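Local coordinates for extracellular endo-alpha-(1->5)-L-arabinanase 1 (Bacillus subtilis, PDB 1UV4), which cleaves internal alpha-1,5-L-arabinofuranosyl linkages of linear arabinan and branched sugar beet arabinan during breakdown of the plant cell wall, with a bound calcium ion as cofactor, at residues T137-K140 against P144-A147; G149-G154 against S201-C206; T158-D161 against K166-G169; A175-P178 against G182-E185. All coordinates share one frame; numbering follows the deposited sequence.

In the fold
Strands 135-138, 144-148, 155-160 and 170-175 follow one another as an antiparallel sheet of the GH43 propeller, and the four contacts track the chain through it into the next sheet. Interaction 1 closes the hairpin between 135-138 and 144-148. Interaction 2 then opens a long loop, from the 149-154 loop to the end of strand 195-203, in which interactions 3 and 4 are nested. Interaction 3 closes the hairpin between 155-160 and 167-168 and touches interaction 1, because 144-148 and 155-160 are neighbouring strands. Interaction 4 closes the short loop from strand 170-175 into strand 184-192 of the following sheet, and touches interaction 2 through neighbouring strands 184-192 and 195-203.

Interaction 1 of 4, residues T137-K140 against P144-A147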
ATOM      1  N   THR A 137       3.561  -5.533  -7.906  1.00 13.39           N
ATOM      2  CA  THR A 137       4.875  -5.187  -8.386  1.00 12.89           C
ATOM      3  C   THR A 137       5.239  -6.100  -9.557  1.00 13.06           C
ATOM      4  O   THR A 137       4.519  -7.029  -9.887  1.00 13.87           O
ATOM      5  CB  THR A 137       5.883  -5.250  -7.227  1.00 14.67           C
ATOM      6  OG1 THR A 137       7.158  -4.754  -7.653  1.00 14.51           O
ATOM      7  CG2 THR A 137       6.137  -6.651  -6.769  1.00 16.87           C
ATOM      8  N   PHE A 138       6.329  -5.764 -10.185  1.00 13.42           N
ATOM      9  CA  PHE A 138       6.825  -6.488 -11.357  1.00 14.00           C
ATOM     10  C   PHE A 138       8.259  -6.866 -11.161  1.00 15.19           C
ATOM     11  O   PHE A 138       9.079  -6.059 -10.682  1.00 17.16           O
ATOM     12  CB  PHE A 138       6.616  -5.692 -12.635  1.00 14.13           C
ATOM     13  CG  PHE A 138       5.186  -5.336 -12.850  1.00 15.64           C
ATOM     14  CD1 PHE A 138       4.319  -6.209 -13.492  1.00 16.09           C
ATOM     15  CD2 PHE A 138       4.676  -4.163 -12.299  1.00 17.87           C
ATOM     16  CE1 PHE A 138       2.996  -5.898 -13.635  1.00 18.86           C
ATOM     17  CE2 PHE A 138       3.355  -3.880 -12.438  1.00 19.28           C
ATOM     18  CZ  PHE A 138       2.522  -4.734 -13.085  1.00 19.08           C
ATOM     19  N   ASP A 139       8.573  -8.106 -11.535  1.00 14.24           N
ATOM     20  CA  ASP A 139       9.938  -8.578 -11.364  1.00 13.50           C
ATOM     21  C   ASP A 139      10.815  -8.162 -12.548  1.00 12.38           C
ATOM     22  O   ASP A 139      10.378  -7.414 -13.450  1.00 12.98           O
ATOM     23  CB  ASP A 139       9.959 -10.101 -11.091  1.00 13.60           C
ATOM     24  CG  ASP A 139       9.459 -10.941 -12.260  1.00 14.20           C
ATOM     25  OD1 ASP A 139       9.502 -10.499 -13.429  1.00 11.82           O
ATOM     26  OD2 ASP A 139       9.042 -12.109 -12.127  1.00 13.61           O
ATOM     27  N   LYS A 140      12.078  -8.569 -12.539  1.00 12.37           N
ATOM     28  CA  LYS A 140      12.982  -8.166 -13.594  1.00 12.42           C
ATOM     29  C   LYS A 140      12.577  -8.582 -15.008  1.00 11.68           C
ATOM     30  O   LYS A 140      13.040  -7.997 -15.999  1.00 11.65           O
ATOM     31  CB  LYS A 140      14.410  -8.662 -13.306  1.00 13.24           C
ATOM     32  CG  LYS A 140      14.596 -10.122 -13.472  1.00 16.93           C
ATOM     33  CD  LYS A 140      16.071 -10.508 -13.553  1.00 20.14           C
ATOM     34  CE  LYS A 140      16.607 -10.524 -15.001  1.00 23.00           C
ATOM     35  NZ  LYS A 140      16.115 -11.636 -15.973  1.00 21.06           N
ATOM     36  N   PRO A 144       4.148 -10.096 -12.955  1.00 11.48           N
ATOM     37  CA  PRO A 144       3.521  -9.608 -11.733  1.00 10.98           C
ATOM     38  C   PRO A 144       3.663 -10.480 -10.483  1.00 11.99           C
ATOM     39  O   PRO A 144       3.542 -11.709 -10.560  1.00 11.75           O
ATOM     40  CB  PRO A 144       2.048  -9.490 -12.143  1.00 11.45           C
ATOM     41  CG  PRO A 144       1.842 -10.600 -13.154  1.00 12.22           C
ATOM     42  CD  PRO A 144       3.136 -10.597 -13.910  1.00 12.76           C
ATOM     43  N   TRP A 145       3.779  -9.812  -9.350  1.00 12.25           N
ATOM     44  CA  TRP A 145       3.814 -10.389  -8.020  1.00 11.41           C
ATOM     45  C   TRP A 145       3.003  -9.467  -7.110  1.00 12.04           C
ATOM     46  O   TRP A 145       2.836  -8.276  -7.375  1.00 13.48           O
ATOM     47  CB  TRP A 145       5.250 -10.437  -7.481  1.00 13.61           C
ATOM     48  CG  TRP A 145       6.180 -11.384  -8.142  1.00 12.07           C
ATOM     49  CD1 TRP A 145       6.683 -11.306  -9.381  1.00 12.73           C
ATOM     50  CD2 TRP A 145       6.779 -12.542  -7.533  1.00 11.84           C
ATOM     51  NE1 TRP A 145       7.542 -12.350  -9.627  1.00 13.44           N
ATOM     52  CE2 TRP A 145       7.629 -13.120  -8.489  1.00 11.37           C
ATOM     53  CE3 TRP A 145       6.677 -13.147  -6.258  1.00 12.15           C
ATOM     54  CZ2 TRP A 145       8.358 -14.292  -8.239  1.00 12.60           C
ATOM     55  CZ3 TRP A 145       7.441 -14.273  -6.006  1.00 12.72           C
ATOM     56  CH2 TRP A 145       8.248 -14.843  -7.000  1.00 10.69           C
ATOM     57  N   LEU A 146       2.542 -10.037  -6.015  1.00 12.49           N
ATOM     58  CA  LEU A 146       1.742  -9.269  -5.022  1.00 13.24           C
ATOM     59  C   LEU A 146       2.367  -9.378  -3.634  1.00 13.84           C
ATOM     60  O   LEU A 146       2.592 -10.484  -3.141  1.00 13.70           O
ATOM     61  CB  LEU A 146       0.309  -9.803  -4.948  1.00 13.66           C
ATOM     62  CG  LEU A 146      -0.675  -8.986  -4.069  1.00 16.14           C
ATOM     63  CD1 LEU A 146      -1.117  -7.746  -4.776  1.00 18.35           C
ATOM     64  CD2 LEU A 146      -1.868  -9.911  -3.646  1.00 19.22           C
ATOM     65  N   ALA A 147       2.648  -8.228  -3.030  1.00 14.13           N
ATOM     66  CA  ALA A 147       3.031  -8.184  -1.605  1.00 13.24           C
ATOM     67  C   ALA A 147       1.840  -7.671  -0.798  1.00 13.97           C
ATOM     68  O   ALA A 147       0.959  -6.976  -1.293  1.00 14.36           O
ATOM     69  CB  ALA A 147       4.219  -7.328  -1.412  1.00 14.30           C
TER
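Thr137 and Trp145 face each other as an antiparallel hydrogen-bonded pair, with Phe138 and Pro144 forming the adjoining non-hydrogen-bonded pair, in the hairpin made by strands 135-138 and 144-148. Thr137 N donates to Trp145 O at 2.9 Å, and Trp145 N returns a bond of the same length to Thr137 O. That carbonyl also receives the CA-H of Pro144, with Pro144 CA 3.3 Å from Thr137 O.

On the sheet face of Phe138 and Pro144, the ring atom Phe138 CE1 lies 4.0 Å from Pro144 CB. The other face carries Thr137 CG2, which packs against Trp145 CB, while Thr137 OG1 bonds to Leu189 O in the next sheet. Beyond the strand end, Asp139 has CG between its backbone N and carbonyl carbon (chi1 65°), directing the carboxylate at the indole. Trp145 NE1 donates to Asp139 OD2 over 2.9 Å, OD2 lying near the indole plane; the N-H...O angle is 158°, and NE1 meets OD2 on the anti side, 32° out of the carboxylate plane. Asp139 OD1 meanwhile accepts from Asn143 N. The carboxylate, probably charged, thus joins indole to turn backbone and probably helps to hold the ring's rotation.

Interaction 2 of 4, residues G149-G154 against S201-C206; sequences GSFWSG and SFDKCC
The ring edge of Phe151, in loop 149-154, meets Asp203 at the end of strand 195-203. From CB the side chain leaves with CG anti to the carbonyl carbon (chi1 -82°), which carries the ring across to the other segment although the two CA atoms are 9.0 Å apart. CD1, on the near side of the ring, is 4.1 Å from Asp203 OD2. The next atom, CE1, comes closest, 3.3 Å from the same Asp203 OD2 and 4.0 Å from Asp203 CB. At the tip, CZ lies 4.0 Å from Lys204 O. Asp203 OD2 and Lys204 O both lie at the ring's edge, near its plane, and the Asp203 carboxylate is turned 38° from the ring. The backbone from Phe151 to Gly154 folds into a type II' beta turn closed by Gly154 N donating to Phe151 O.

Ser150, Phe151 and Trp152 probably bind substrate, by analogy with related enzymes, and Asp203 OD2 lies close to OE1 of Glu185, the probable proton donor. Lys204 O has a further partner in Asn210 ND2, and past it Cys205 and Cys206 are joined by a disulfide between adjacent residues. Because the weakly positive C-H edge, rather than the electron-rich face, is turned to the oxygens, the contact is probably mildly favourable electrostatically, and it places the Phe151 ring, part of the probable substrate site, near Glu185.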
ATOM      1  N   GLY A 149       0.332  -7.336   3.693  1.00 14.55           N
ATOM      2  CA  GLY A 149       0.390  -7.657   5.116  1.00 13.93           C
ATOM      3  C   GLY A 149       0.302  -6.487   6.069  1.00 13.31           C
ATOM      4  O   GLY A 149       0.522  -5.333   5.729  1.00 14.16           O
ATOM      5  N   SER A 150       0.015  -6.828   7.320  1.00 13.00           N
ATOM      6  CA  SER A 150      -0.108  -5.917   8.438  1.00 13.68           C
ATOM      7  C   SER A 150      -0.171  -6.731   9.716  1.00 12.71           C
ATOM      8  O   SER A 150      -1.101  -7.527   9.902  1.00 14.47           O
ATOM      9  CB  SER A 150      -1.379  -5.114   8.303  1.00 12.02           C
ATOM     10  OG  SER A 150      -1.550  -4.215   9.386  1.00 13.52           O
ATOM     11  N   PHE A 151       0.794  -6.517  10.590  1.00 12.61           N
ATOM     12  CA  PHE A 151       0.837  -7.144  11.921  1.00 12.94           C
ATOM     13  C   PHE A 151       0.949  -8.661  11.818  1.00 12.30           C
ATOM     14  O   PHE A 151       1.273  -9.199  10.750  1.00 13.35           O
ATOM     15  CB  PHE A 151      -0.313  -6.632  12.829  1.00 11.70           C
ATOM     16  CG  PHE A 151      -0.018  -5.320  13.469  1.00 12.57           C
ATOM     17  CD1 PHE A 151      -0.171  -4.136  12.777  1.00 14.80           C
ATOM     18  CD2 PHE A 151       0.529  -5.271  14.746  1.00 12.44           C
ATOM     19  CE1 PHE A 151       0.113  -2.926  13.392  1.00 14.87           C
ATOM     20  CE2 PHE A 151       0.814  -4.045  15.370  1.00 14.56           C
ATOM     21  CZ  PHE A 151       0.614  -2.882  14.681  1.00 15.19           C
ATOM     22  N   TRP A 152       0.817  -9.342  12.941  1.00 12.65           N
ATOM     23  CA  TRP A 152       1.089 -10.780  13.010  1.00 12.17           C
ATOM     24  C   TRP A 152       2.501 -11.053  12.476  1.00 12.20           C
ATOM     25  O   TRP A 152       3.397 -10.333  12.925  1.00 12.21           O
ATOM     26  CB  TRP A 152      -0.027 -11.593  12.401  1.00 13.99           C
ATOM     27  CG  TRP A 152      -1.322 -11.514  13.192  1.00 12.62           C
ATOM     28  CD1 TRP A 152      -1.724 -12.347  14.206  1.00 14.26           C
ATOM     29  CD2 TRP A 152      -2.348 -10.515  13.079  1.00 12.55           C
ATOM     30  NE1 TRP A 152      -2.947 -11.936  14.712  1.00 11.77           N
ATOM     31  CE2 TRP A 152      -3.355 -10.838  14.002  1.00 12.51           C
ATOM     32  CE3 TRP A 152      -2.548  -9.402  12.244  1.00 11.43           C
ATOM     33  CZ2 TRP A 152      -4.522 -10.075  14.157  1.00 11.32           C
ATOM     34  CZ3 TRP A 152      -3.688  -8.643  12.417  1.00 14.13           C
ATOM     35  CH2 TRP A 152      -4.664  -8.978  13.344  1.00 12.77           C
ATOM     36  N   SER A 153       2.708 -12.030  11.589  1.00 12.42           N
ATOM     37  CA  SER A 153       4.082 -12.378  11.165  1.00 12.40           C
ATOM     38  C   SER A 153       4.546 -11.479  10.004  1.00 13.08           C
ATOM     39  O   SER A 153       5.645 -11.716   9.474  1.00 12.95           O
ATOM     40  CB  SER A 153       4.205 -13.866  10.802  1.00 11.97           C
ATOM     41  OG  SER A 153       3.568 -14.193   9.597  1.00 12.71           O
ATOM     42  N   GLY A 154       3.753 -10.446   9.638  1.00 13.25           N
ATOM     43  CA  GLY A 154       4.246  -9.395   8.756  1.00 14.11           C
ATOM     44  C   GLY A 154       3.894  -9.473   7.288  1.00 13.47           C
ATOM     45  O   GLY A 154       2.824  -9.858   6.890  1.00 13.27           O
ATOM     46  N   SER A 201       5.812   0.447   6.209  1.00 12.32           N
ATOM     47  CA  SER A 201       5.524   1.327   7.329  1.00 12.16           C
ATOM     48  C   SER A 201       5.745   0.566   8.638  1.00 12.63           C
ATOM     49  O   SER A 201       5.188  -0.508   8.808  1.00 12.69           O
ATOM     50  CB  SER A 201       4.082   1.810   7.227  1.00 12.49           C
ATOM     51  OG  SER A 201       3.896   2.573   6.054  1.00 14.03           O
ATOM     52  N   PHE A 202       6.585   1.083   9.522  1.00 12.81           N
ATOM     53  CA  PHE A 202       6.662   0.616  10.901  1.00 12.84           C
ATOM     54  C   PHE A 202       5.561   1.378  11.639  1.00 13.81           C
ATOM     55  O   PHE A 202       5.439   2.593  11.467  1.00 15.57           O
ATOM     56  CB  PHE A 202       8.026   0.959  11.538  1.00 12.58           C
ATOM     57  CG  PHE A 202       9.157   0.022  11.198  1.00 13.30           C
ATOM     58  CD1 PHE A 202       8.996  -1.059  10.340  1.00 12.29           C
ATOM     59  CD2 PHE A 202      10.405   0.267  11.734  1.00 15.06           C
ATOM     60  CE1 PHE A 202      10.065  -1.884  10.002  1.00 14.52           C
ATOM     61  CE2 PHE A 202      11.468  -0.578  11.454  1.00 15.65           C
ATOM     62  CZ  PHE A 202      11.292  -1.666  10.594  1.00 14.33           C
ATOM     63  N   ASP A 203       4.787   0.691  12.452  1.00 13.80           N
ATOM     64  CA  ASP A 203       3.658   1.281  13.175  1.00 13.65           C
ATOM     65  C   ASP A 203       4.006   1.316  14.646  1.00 13.69           C
ATOM     66  O   ASP A 203       4.933   0.680  15.087  1.00 14.49           O
ATOM     67  CB  ASP A 203       2.406   0.390  13.045  1.00 13.62           C
ATOM     68  CG  ASP A 203       1.788   0.386  11.650  1.00 16.18           C
ATOM     69  OD1 ASP A 203       2.180   1.196  10.784  1.00 15.36           O
ATOM     70  OD2 ASP A 203       0.890  -0.447  11.342  1.00 17.76           O
ATOM     71  N   LYS A 204       3.236   2.072  15.402  1.00 14.91           N
ATOM     72  CA  LYS A 204       3.307   1.985  16.849  1.00 16.19           C
ATOM     73  C   LYS A 204       2.685   0.676  17.297  1.00 17.14           C
ATOM     74  O   LYS A 204       1.560   0.350  16.919  1.00 16.67           O
ATOM     75  CB  LYS A 204       2.622   3.188  17.478  1.00 17.48           C
ATOM     76  CG  LYS A 204       3.506   4.442  17.403  1.00 21.48           C
ATOM     77  CD  LYS A 204       2.854   5.574  16.589  1.00 27.98           C
ATOM     78  CE  LYS A 204       2.961   6.932  17.329  1.00 30.38           C
ATOM     79  NZ  LYS A 204       2.080   7.994  16.722  1.00 32.76           N
ATOM     80  N   CYS A 205       3.420  -0.078  18.109  1.00 17.05           N
ATOM     81  CA  CYS A 205       2.992  -1.426  18.499  1.00 18.23           C
ATOM     82  C   CYS A 205       2.106  -1.419  19.721  1.00 17.59           C
ATOM     83  O   CYS A 205       1.327  -2.351  19.958  1.00 18.51           O
ATOM     84  CB  CYS A 205       4.221  -2.265  18.847  1.00 17.62           C
ATOM     85  SG  CYS A 205       5.137  -1.628  20.262  1.00 21.70           S
ATOM     86  N   CYS A 206       2.267  -0.390  20.540  1.00 18.23           N
ATOM     87  CA  CYS A 206       1.975  -0.530  21.954  1.00 18.48           C
ATOM     88  C   CYS A 206       1.096   0.538  22.583  1.00 18.74           C
ATOM     89  O   CYS A 206       0.919   0.543  23.817  1.00 18.11           O
ATOM     90  CB  CYS A 206       3.302  -0.653  22.704  1.00 18.36           C
ATOM     91  SG  CYS A 206       4.270  -2.038  22.054  1.00 19.76           S
TER

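Interaction 3 of 4, residues T158-D161 against K166-G169; sequences TKLD and KPTG
Lys166 O accepts a hydrogen bond from Asp161 N at 2.8 Å, beginning the short antiparallel hairpin in which the short, loosely held strand 167-168 runs back along strand 155-160 at the edge of a propeller sheet. This bond is nearly straight, with an N-H...O angle of 169°. The same carbonyl receives the CA-H of Leu160, and Leu160 CD2 packs against the peptide carbon of Lys166. On its other side Lys166 extends its amine to Glu117 O and Leu119 O of strand 115-123, in the preceding sheet.

Pro167 pairs with Leu160 in a non-hydrogen-bonded position, their CA atoms 4.4 Å apart. Its ring spreads over two neighbours: CD is 4.2 Å from Leu160 CD2, and CB touches both OG1 and CG2 of Thr158. Pro167 CA adds a C-H...O contact to Lys159 O. Thr168 N then donates to that carbonyl at 3.0 Å, from well above its plane, while Thr158 OG1, anti to its own backbone N (chi1 178°), donates to it as well. Two donors thus grip Lys159 O. The methyl CG2 of Thr168 lies beside Lys159 CB and CG, the two side chains running alongside each other.

Where the chain changes direction at Gly169, water takes over from direct pairing. One molecule accepts from Lys159 N and donates to Thr168 O, and a second links strand 155-160 to Gly169 by donating to Thr158 OG1 and to Gly169 O, each at 2.7 Å.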
ATOM      1  N   THR A 158       3.530 -13.222  -3.003  1.00 13.94           N
ATOM      2  CA  THR A 158       3.209 -14.309  -3.897  1.00 13.20           C
ATOM      3  C   THR A 158       3.382 -13.836  -5.347  1.00 12.48           C
ATOM      4  O   THR A 158       3.090 -12.694  -5.692  1.00 13.91           O
ATOM      5  CB  THR A 158       1.765 -14.826  -3.666  1.00 13.81           C
ATOM      6  OG1 THR A 158       1.452 -15.874  -4.587  1.00 13.40           O
ATOM      7  CG2 THR A 158       0.749 -13.717  -3.891  1.00 15.07           C
ATOM      8  N   LYS A 159       3.760 -14.774  -6.183  1.00 12.19           N
ATOM      9  CA  LYS A 159       3.735 -14.566  -7.630  1.00 12.04           C
ATOM     10  C   LYS A 159       2.269 -14.526  -8.035  1.00 12.19           C
ATOM     11  O   LYS A 159       1.368 -15.103  -7.365  1.00 12.45           O
ATOM     12  CB  LYS A 159       4.485 -15.675  -8.377  1.00 13.14           C
ATOM     13  CG  LYS A 159       4.736 -15.416  -9.866  1.00 15.34           C
ATOM     14  CD  LYS A 159       5.757 -16.427 -10.428  1.00 17.20           C
ATOM     15  CE  LYS A 159       5.789 -16.388 -11.943  1.00 20.42           C
ATOM     16  NZ  LYS A 159       6.335 -15.161 -12.467  1.00 23.09           N
ATOM     17  N   LEU A 160       1.991 -13.881  -9.155  1.00 11.90           N
ATOM     18  CA  LEU A 160       0.662 -13.836  -9.733  1.00 12.25           C
ATOM     19  C   LEU A 160       0.666 -14.457 -11.121  1.00 11.62           C
ATOM     20  O   LEU A 160       1.623 -14.360 -11.878  1.00 12.66           O
ATOM     21  CB  LEU A 160       0.178 -12.385  -9.857  1.00 12.64           C
ATOM     22  CG  LEU A 160      -0.035 -11.629  -8.545  1.00 12.09           C
ATOM     23  CD1 LEU A 160      -0.252 -10.131  -8.839  1.00 12.78           C
ATOM     24  CD2 LEU A 160      -1.166 -12.187  -7.751  1.00 12.68           C
ATOM     25  N   ASP A 161      -0.464 -15.060 -11.493  1.00 12.32           N
ATOM     26  CA  ASP A 161      -0.645 -15.526 -12.847  1.00 12.34           C
ATOM     27  C   ASP A 161      -0.890 -14.300 -13.724  1.00 13.70           C
ATOM     28  O   ASP A 161      -1.777 -13.509 -13.440  1.00 13.40           O
ATOM     29  CB  ASP A 161      -1.832 -16.486 -12.873  1.00 12.20           C
ATOM     30  CG  ASP A 161      -2.074 -17.089 -14.204  1.00 14.98           C
ATOM     31  OD1 ASP A 161      -2.424 -16.351 -15.157  1.00 19.33           O
ATOM     32  OD2 ASP A 161      -1.997 -18.312 -14.399  1.00 17.21           O
ATOM     33  N   LYS A 166      -4.184 -13.321 -10.283  1.00 11.31           N
ATOM     34  CA  LYS A 166      -4.407 -13.969  -8.961  1.00 12.54           C
ATOM     35  C   LYS A 166      -3.180 -14.820  -8.568  1.00 12.08           C
ATOM     36  O   LYS A 166      -2.362 -15.177  -9.456  1.00 12.16           O
ATOM     37  CB  LYS A 166      -5.629 -14.876  -9.031  1.00 11.68           C
ATOM     38  CG  LYS A 166      -6.922 -14.205  -9.527  1.00 13.06           C
ATOM     39  CD  LYS A 166      -7.418 -13.121  -8.561  1.00 13.59           C
ATOM     40  CE  LYS A 166      -8.760 -12.515  -8.985  1.00 16.76           C
ATOM     41  NZ  LYS A 166      -9.925 -13.407  -8.619  1.00 15.98           N
ATOM     42  N   PRO A 167      -3.066 -15.179  -7.296  1.00 12.69           N
ATOM     43  CA  PRO A 167      -1.879 -15.885  -6.829  1.00 12.21           C
ATOM     44  C   PRO A 167      -1.636 -17.247  -7.464  1.00 11.89           C
ATOM     45  O   PRO A 167      -2.572 -18.037  -7.765  1.00 12.27           O
ATOM     46  CB  PRO A 167      -2.131 -16.055  -5.346  1.00 12.61           C
ATOM     47  CG  PRO A 167      -3.061 -14.888  -5.002  1.00 14.35           C
ATOM     48  CD  PRO A 167      -3.961 -14.835  -6.165  1.00 12.56           C
ATOM     49  N   THR A 168      -0.326 -17.512  -7.591  1.00 11.71           N
ATOM     50  CA  THR A 168       0.191 -18.804  -8.024  1.00 12.07           C
ATOM     51  C   THR A 168       1.424 -19.106  -7.198  1.00 11.29           C
ATOM     52  O   THR A 168       2.133 -18.198  -6.810  1.00 12.83           O
ATOM     53  CB  THR A 168       0.512 -18.786  -9.532  1.00 11.93           C
ATOM     54  OG1 THR A 168       0.970 -20.062  -9.981  1.00 16.28           O
ATOM     55  CG2 THR A 168       1.675 -17.910  -9.858  1.00 13.52           C
ATOM     56  N   GLY A 169       1.679 -20.377  -6.959  1.00 11.63           N
ATOM     57  CA  GLY A 169       2.858 -20.805  -6.219  1.00 11.41           C
ATOM     58  C   GLY A 169       2.766 -20.611  -4.717  1.00 12.87           C
ATOM     59  O   GLY A 169       1.689 -20.532  -4.121  1.00 14.10           O
TER
HETATM   60  O   HOH W   1       0.495 -18.194  -3.592  1.00 25.71           O
HETATM   61  O   HOH W   2       4.414 -17.509  -5.467  1.00 19.41           O

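Interaction 4 of 4, residues A175-P178 against G182-E185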
ATOM      1  N   ALA A 175       9.163  -9.514   5.272  1.00 12.44           N
ATOM      2  CA  ALA A 175       9.503  -8.593   6.363  1.00 12.16           C
ATOM      3  C   ALA A 175       8.673  -8.910   7.568  1.00 12.70           C
ATOM      4  O   ALA A 175       7.526  -9.310   7.447  1.00 13.08           O
ATOM      5  CB  ALA A 175       9.343  -7.080   5.980  1.00 12.45           C
ATOM      6  N   ALA A 176       9.291  -8.783   8.739  1.00 12.25           N
ATOM      7  CA  ALA A 176       8.602  -9.068  10.011  1.00 12.32           C
ATOM      8  C   ALA A 176       9.230  -8.225  11.115  1.00 11.76           C
ATOM      9  O   ALA A 176      10.374  -7.795  11.021  1.00 12.26           O
ATOM     10  CB  ALA A 176       8.756 -10.550  10.327  1.00 12.08           C
ATOM     11  N   ARG A 177       8.501  -8.034  12.219  1.00 11.56           N
ATOM     12  CA  ARG A 177       9.058  -7.432  13.418  1.00 12.20           C
ATOM     13  C   ARG A 177       8.748  -8.314  14.620  1.00 13.29           C
ATOM     14  O   ARG A 177       7.943  -7.961  15.462  1.00 12.88           O
ATOM     15  CB  ARG A 177       8.553  -6.029  13.659  1.00 12.03           C
ATOM     16  CG  ARG A 177       8.864  -5.050  12.518  1.00 13.16           C
ATOM     17  CD  ARG A 177       8.413  -3.671  12.862  1.00 14.53           C
ATOM     18  NE  ARG A 177       9.300  -2.995  13.775  1.00 14.72           N
ATOM     19  CZ  ARG A 177       8.978  -1.916  14.467  1.00 14.49           C
ATOM     20  NH1 ARG A 177       7.749  -1.405  14.389  1.00 14.50           N
ATOM     21  NH2 ARG A 177       9.876  -1.350  15.261  1.00 17.44           N
ATOM     22  N   PRO A 178       9.446  -9.450  14.702  1.00 14.89           N
ATOM     23  CA  PRO A 178       9.137 -10.481  15.720  1.00 14.93           C
ATOM     24  C   PRO A 178       9.266  -9.978  17.144  1.00 15.70           C
ATOM     25  O   PRO A 178       8.540 -10.515  18.022  1.00 15.98           O
ATOM     26  CB  PRO A 178      10.157 -11.582  15.420  1.00 16.16           C
ATOM     27  CG  PRO A 178      11.203 -10.945  14.578  1.00 16.87           C
ATOM     28  CD  PRO A 178      10.556  -9.868  13.827  1.00 15.75           C
ATOM     29  N   GLY A 182       5.122  -7.344  15.723  1.00 10.02           N
ATOM     30  CA  GLY A 182       4.724  -7.413  14.331  1.00  9.56           C
ATOM     31  C   GLY A 182       4.231  -6.095  13.796  1.00 10.76           C
ATOM     32  O   GLY A 182       3.514  -6.057  12.818  1.00 11.08           O
ATOM     33  N   ALA A 183       4.681  -4.980  14.372  1.00 10.01           N
ATOM     34  CA  ALA A 183       4.118  -3.692  14.033  1.00 10.50           C
ATOM     35  C   ALA A 183       4.709  -3.115  12.760  1.00 10.77           C
ATOM     36  O   ALA A 183       5.488  -2.151  12.764  1.00 11.30           O
ATOM     37  CB  ALA A 183       4.248  -2.741  15.204  1.00 11.06           C
ATOM     38  N   LEU A 184       4.342  -3.726  11.646  1.00 11.36           N
ATOM     39  CA  LEU A 184       4.668  -3.215  10.330  1.00 11.64           C
ATOM     40  C   LEU A 184       3.544  -3.564   9.343  1.00 11.16           C
ATOM     41  O   LEU A 184       2.751  -4.471   9.609  1.00 10.68           O
ATOM     42  CB  LEU A 184       6.007  -3.736   9.820  1.00 11.21           C
ATOM     43  CG  LEU A 184       6.042  -5.153   9.234  1.00 11.54           C
ATOM     44  CD1 LEU A 184       7.426  -5.416   8.641  1.00 12.94           C
ATOM     45  CD2 LEU A 184       5.701  -6.145  10.249  1.00 13.77           C
ATOM     46  N   GLU A 185       3.457  -2.784   8.273  1.00 11.89           N
ATOM     47  CA  GLU A 185       2.368  -2.885   7.307  1.00 12.39           C
ATOM     48  C   GLU A 185       2.744  -2.244   5.992  1.00 11.95           C
ATOM     49  O   GLU A 185       3.783  -1.640   5.851  1.00 12.21           O
ATOM     50  CB  GLU A 185       1.107  -2.194   7.864  1.00 12.14           C
ATOM     51  CG  GLU A 185       1.253  -0.682   8.031  1.00 13.59           C
ATOM     52  CD  GLU A 185      -0.059   0.097   8.224  1.00 19.40           C
ATOM     53  OE1 GLU A 185      -0.566   0.089   9.348  1.00 15.89           O
ATOM     54  OE2 GLU A 185      -0.573   0.797   7.291  1.00 18.92           O
TER
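Arg177 sends its side chain out with CG anti to the carbonyl carbon (chi1 -59°), and a bend at chi3 (77°) swings the guanidinium round to Ala183. Its NH1 donates to Ala183 O at 2.9 Å, with the oxygen lying in the guanidinium plane at its edge. Arg177 CD rests against the same carbonyl, 3.3 Å from Ala183 O. Through its backbone the arginine also accepts: Gly182 N donates to Arg177 O at 2.9 Å, so one residue holds the returning chain at two points. Ala183 is the centre of an inverse gamma turn, in which Leu184 N bonds to Gly182 O over 2.7 Å.

Leu184 supplies the apolar part of the contact. Its CB and CD2 meet the aliphatic CD and CG of Arg177, while the other methyl, CD1, packs 3.7 Å from Ala175 CB and also touches Ala176 N.

The contact bridges two propeller sheets, from the end of strand 170-175 to the start of strand 184-192. Ala175 and Leu184 both pack on Ile155 of strand 155-160. In strand 195-203, Phe202 touches Leu184 and makes a cation-pi contact with Arg177, and Ser201 pairs through its backbone with Glu185, the probable proton donor.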